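Local atomic coordinates of nitrogenase molybdenum-iron protein beta chain (PDB entry 4WN9), a protein that forms, with the alpha chain, the molybdenum-iron component of nitrogenase, which reduces dinitrogen to ammonia, and shares in binding its [8Fe-7S] cluster. Residues P181-E186 with P423-K428. Residues are numbered along the deposited sequence; the frame is centred on the assembly and turned at random.
Sequences PADMRE and PKVGYK. With PRO (proline), chain K.
A site occupied by a bound proline molecule borders this contact, and D183 and K424 meet beside it. The ammonium group of K424 lies between two carboxylates: NZ makes a salt bridge to D183 OD2 at 2.7 Å and a hydrogen bond, also 2.7 Å, to OXT of the proline. D183 OD2 receives the lysine through its syn lone pair, on the side of OD1. A lysine suits this buried place because its long, flexible chain runs alongside the aspartate and sets one ammonium group against both anions; the bend at its end (chi4 -63°) turns NZ to both.

The other oxygen of D183 holds the backbone. OD1 accepts K424 N at 2.8 Å, met nearly in line with its C-O bond, and, weakly, V425 N, while OD2 also takes the backbone N-H of G180, just ahead of the helix. With three N-H or ammonium partners beside the weak one, the buried carboxylate is probably kept ionised.

The family fold is built of parallel alpha/beta domains, and here the first turn of helix 181-194, which follows strand 172-175, meets the loop leading into the long helix 426-448. The small A182 lets P423 come close, its CB 3.7 Å from P423 N, and the branched V425 packs CG2 against D183 CB at 3.8 Å. G426 has a positive phi, which favours glycine.

E186 sets CG anti to the backbone N (chi1 170°), then bends at chi2; its chain is long enough to pass P423 and V425 and still reach a water and R189. The water donates to E186 OE2 (2.6 Å) and accepts from K428 N, near the start of the long helix, while OE1 forms a salt bridge with R189.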
ATOM      1  N   PRO B 181     -18.847  -0.952  -6.902  1.00 13.68           N
ATOM      2  CA  PRO B 181     -19.634   0.206  -6.437  1.00 15.56           C
ATOM      3  C   PRO B 181     -18.871   1.537  -6.303  1.00 15.81           C
ATOM      4  O   PRO B 181     -19.471   2.625  -6.493  1.00 12.29           O
ATOM      5  CB  PRO B 181     -20.154  -0.242  -5.059  1.00 17.85           C
ATOM      6  CG  PRO B 181     -19.306  -1.433  -4.665  1.00 16.48           C
ATOM      7  CD  PRO B 181     -18.923  -2.090  -5.968  1.00 16.08           C
ATOM      8  N   ALA B 182     -17.587   1.484  -5.945  1.00 13.23           N
ATOM      9  CA  ALA B 182     -16.760   2.698  -5.915  1.00 15.49           C
ATOM     10  C   ALA B 182     -16.670   3.388  -7.286  1.00 15.79           C
ATOM     11  O   ALA B 182     -16.615   4.636  -7.401  1.00 15.19           O
ATOM     12  CB  ALA B 182     -15.362   2.371  -5.404  1.00 16.81           C
ATOM     13  N   ASP B 183     -16.616   2.563  -8.315  1.00 14.21           N
ATOM     14  CA  ASP B 183     -16.512   3.005  -9.685  1.00 16.15           C
ATOM     15  C   ASP B 183     -17.834   3.625 -10.108  1.00 17.60           C
ATOM     16  O   ASP B 183     -17.845   4.633 -10.786  1.00 19.56           O
ATOM     17  CB  ASP B 183     -16.168   1.824 -10.612  1.00 14.46           C
ATOM     18  CG  ASP B 183     -14.794   1.216 -10.305  1.00 15.14           C
ATOM     19  OD1 ASP B 183     -13.850   1.977  -9.992  1.00 13.46           O
ATOM     20  OD2 ASP B 183     -14.671  -0.022 -10.386  1.00 14.08           O
ATOM     21  N   MET B 184     -18.932   3.028  -9.670  1.00 20.21           N
ATOM     22  CA  MET B 184     -20.262   3.561  -9.942  1.00 21.27           C
ATOM     23  C   MET B 184     -20.430   4.934  -9.286  1.00 23.50           C
ATOM     24  O   MET B 184     -20.853   5.863  -9.961  1.00 22.10           O
ATOM     25  CB  MET B 184     -21.328   2.574  -9.491  1.00 20.66           C
ATOM     26  CG  MET B 184     -21.452   1.378 -10.410  1.00 19.33           C
ATOM     27  SD  MET B 184     -21.899  -0.152  -9.549  1.00 19.16           S
ATOM     28  CE  MET B 184     -22.066  -1.210 -10.964  1.00 16.61           C
ATOM     29  N   ARG B 185     -20.034   5.075  -8.017  1.00 19.52           N
ATOM     30  CA  ARG B 185     -20.094   6.357  -7.338  1.00 20.79           C
ATOM     31  C   ARG B 185     -19.297   7.408  -8.090  1.00 23.69           C
ATOM     32  O   ARG B 185     -19.771   8.525  -8.282  1.00 25.35           O
ATOM     33  CB  ARG B 185     -19.550   6.266  -5.911  1.00 20.63           C
ATOM     34  CG  ARG B 185     -20.387   5.460  -4.959  1.00 20.47           C
ATOM     35  CD  ARG B 185     -19.711   5.340  -3.615  1.00 20.99           C
ATOM     36  NE  ARG B 185     -20.460   4.456  -2.723  1.00 21.07           N
ATOM     37  CZ  ARG B 185     -21.340   4.873  -1.829  1.00 20.47           C
ATOM     38  NH1 ARG B 185     -21.603   6.167  -1.709  1.00 23.32           N
ATOM     39  NH2 ARG B 185     -21.948   4.002  -1.046  1.00 21.51           N
ATOM     40  N   GLU B 186     -18.081   7.058  -8.508  1.00 23.33           N
ATOM     41  CA  GLU B 186     -17.206   8.008  -9.176  1.00 21.18           C
ATOM     42  C   GLU B 186     -17.745   8.449 -10.553  1.00 21.46           C
ATOM     43  O   GLU B 186     -17.634   9.615 -10.929  1.00 22.38           O
ATOM     44  CB  GLU B 186     -15.800   7.412  -9.340  1.00 20.51           C
ATOM     45  CG  GLU B 186     -14.872   8.224 -10.227  1.00 19.36           C
ATOM     46  CD  GLU B 186     -14.592   9.619  -9.726  1.00 17.77           C
ATOM     47  OE1 GLU B 186     -14.999   9.977  -8.590  1.00 19.36           O
ATOM     48  OE2 GLU B 186     -13.916  10.359 -10.478  1.00 19.62           O
ATOM     49  N   PRO B 423     -12.175   4.033  -6.149  1.00 14.71           N
ATOM     50  CA  PRO B 423     -12.398   3.804  -7.553  1.00 14.61           C
ATOM     51  C   PRO B 423     -11.097   3.505  -8.302  1.00 13.79           C
ATOM     52  O   PRO B 423     -10.022   3.974  -7.906  1.00 15.01           O
ATOM     53  CB  PRO B 423     -12.993   5.133  -8.017  1.00 16.32           C
ATOM     54  CG  PRO B 423     -12.297   6.149  -7.157  1.00 15.77           C
ATOM     55  CD  PRO B 423     -12.135   5.465  -5.816  1.00 15.18           C
ATOM     56  N   LYS B 424     -11.199   2.739  -9.379  1.00 14.59           N
ATOM     57  CA  LYS B 424     -10.130   2.653 -10.377  1.00 14.85           C
ATOM     58  C   LYS B 424     -10.457   3.493 -11.617  1.00 14.42           C
ATOM     59  O   LYS B 424      -9.585   3.743 -12.421  1.00 17.87           O
ATOM     60  CB  LYS B 424      -9.918   1.200 -10.816  1.00 17.16           C
ATOM     61  CG  LYS B 424     -11.168   0.478 -11.285  1.00 16.36           C
ATOM     62  CD  LYS B 424     -10.847  -0.956 -11.668  1.00 18.22           C
ATOM     63  CE  LYS B 424     -12.090  -1.822 -11.759  1.00 15.41           C
ATOM     64  NZ  LYS B 424     -12.770  -1.924 -10.453  1.00 15.19           N
ATOM     65  N   VAL B 425     -11.706   3.922 -11.760  1.00 11.86           N
ATOM     66  CA  VAL B 425     -12.103   4.710 -12.917  1.00 12.19           C
ATOM     67  C   VAL B 425     -11.926   6.205 -12.697  1.00 12.99           C
ATOM     68  O   VAL B 425     -11.831   6.682 -11.568  1.00 13.30           O
ATOM     69  CB  VAL B 425     -13.556   4.421 -13.326  1.00 12.48           C
ATOM     70  CG1 VAL B 425     -13.715   2.955 -13.680  1.00 12.64           C
ATOM     71  CG2 VAL B 425     -14.537   4.867 -12.232  1.00 13.33           C
ATOM     72  N   GLY B 426     -11.876   6.946 -13.793  1.00 14.48           N
ATOM     73  CA  GLY B 426     -11.815   8.400 -13.725  1.00 17.28           C
ATOM     74  C   GLY B 426     -10.407   8.917 -13.542  1.00 18.55           C
ATOM     75  O   GLY B 426      -9.447   8.145 -13.466  1.00 22.00           O
ATOM     76  N   TYR B 427     -10.259  10.237 -13.504  1.00 17.87           N
ATOM     77  CA  TYR B 427      -8.967  10.789 -13.189  1.00 16.90           C
ATOM     78  C   TYR B 427      -8.587  10.459 -11.740  1.00 17.01           C
ATOM     79  O   TYR B 427      -7.424  10.180 -11.455  1.00 16.06           O
ATOM     80  CB  TYR B 427      -8.948  12.281 -13.471  1.00 19.09           C
ATOM     81  CG  TYR B 427      -9.335  12.606 -14.896  1.00 16.48           C
ATOM     82  CD1 TYR B 427      -8.590  12.135 -15.962  1.00 17.64           C
ATOM     83  CD2 TYR B 427     -10.452  13.381 -15.180  1.00 24.16           C
ATOM     84  CE1 TYR B 427      -8.936  12.429 -17.275  1.00 20.96           C
ATOM     85  CE2 TYR B 427     -10.810  13.685 -16.496  1.00 19.72           C
ATOM     86  CZ  TYR B 427     -10.049  13.226 -17.529  1.00 22.83           C
ATOM     87  OH  TYR B 427     -10.411  13.518 -18.827  1.00 19.69           O
ATOM     88  N   LYS B 428      -9.573  10.445 -10.850  1.00 15.87           N
ATOM     89  CA  LYS B 428      -9.353  10.127  -9.439  1.00 21.83           C
ATOM     90  C   LYS B 428      -8.889   8.706  -9.221  1.00 17.96           C
ATOM     91  O   LYS B 428      -7.958   8.484  -8.453  1.00 18.25           O
ATOM     92  CB  LYS B 428     -10.624  10.326  -8.627  1.00 22.64           C
ATOM     93  CG  LYS B 428     -10.780  11.716  -8.088  1.00 32.81           C
ATOM     94  CD  LYS B 428     -11.898  11.759  -7.055  1.00 39.45           C
ATOM     95  CE  LYS B 428     -11.738  12.985  -6.180  1.00 40.80           C
ATOM     96  NZ  LYS B 428     -11.117  14.112  -6.940  1.00 43.83           N
TER
HETATM   97  N   PRO K 502     -16.424  -5.747  -7.986  1.00 20.65           N
HETATM   98  CA  PRO K 502     -15.643  -5.622  -9.185  1.00 21.60           C
HETATM   99  C   PRO K 502     -14.743  -4.401  -9.270  1.00 20.62           C
HETATM  100  O   PRO K 502     -14.348  -3.785  -8.268  1.00 26.25           O
HETATM  101  CB  PRO K 502     -16.709  -5.643 -10.267  1.00 18.38           C
HETATM  102  CG  PRO K 502     -17.829  -6.459  -9.682  1.00 16.81           C
HETATM  103  CD  PRO K 502     -17.569  -6.640  -8.226  1.00 17.83           C
HETATM  104  OXT PRO K 502     -14.367  -4.058 -10.374  1.00 18.24           O
HETATM  105  O   HOH W   1     -12.100  11.695 -11.787  1.00 15.99           O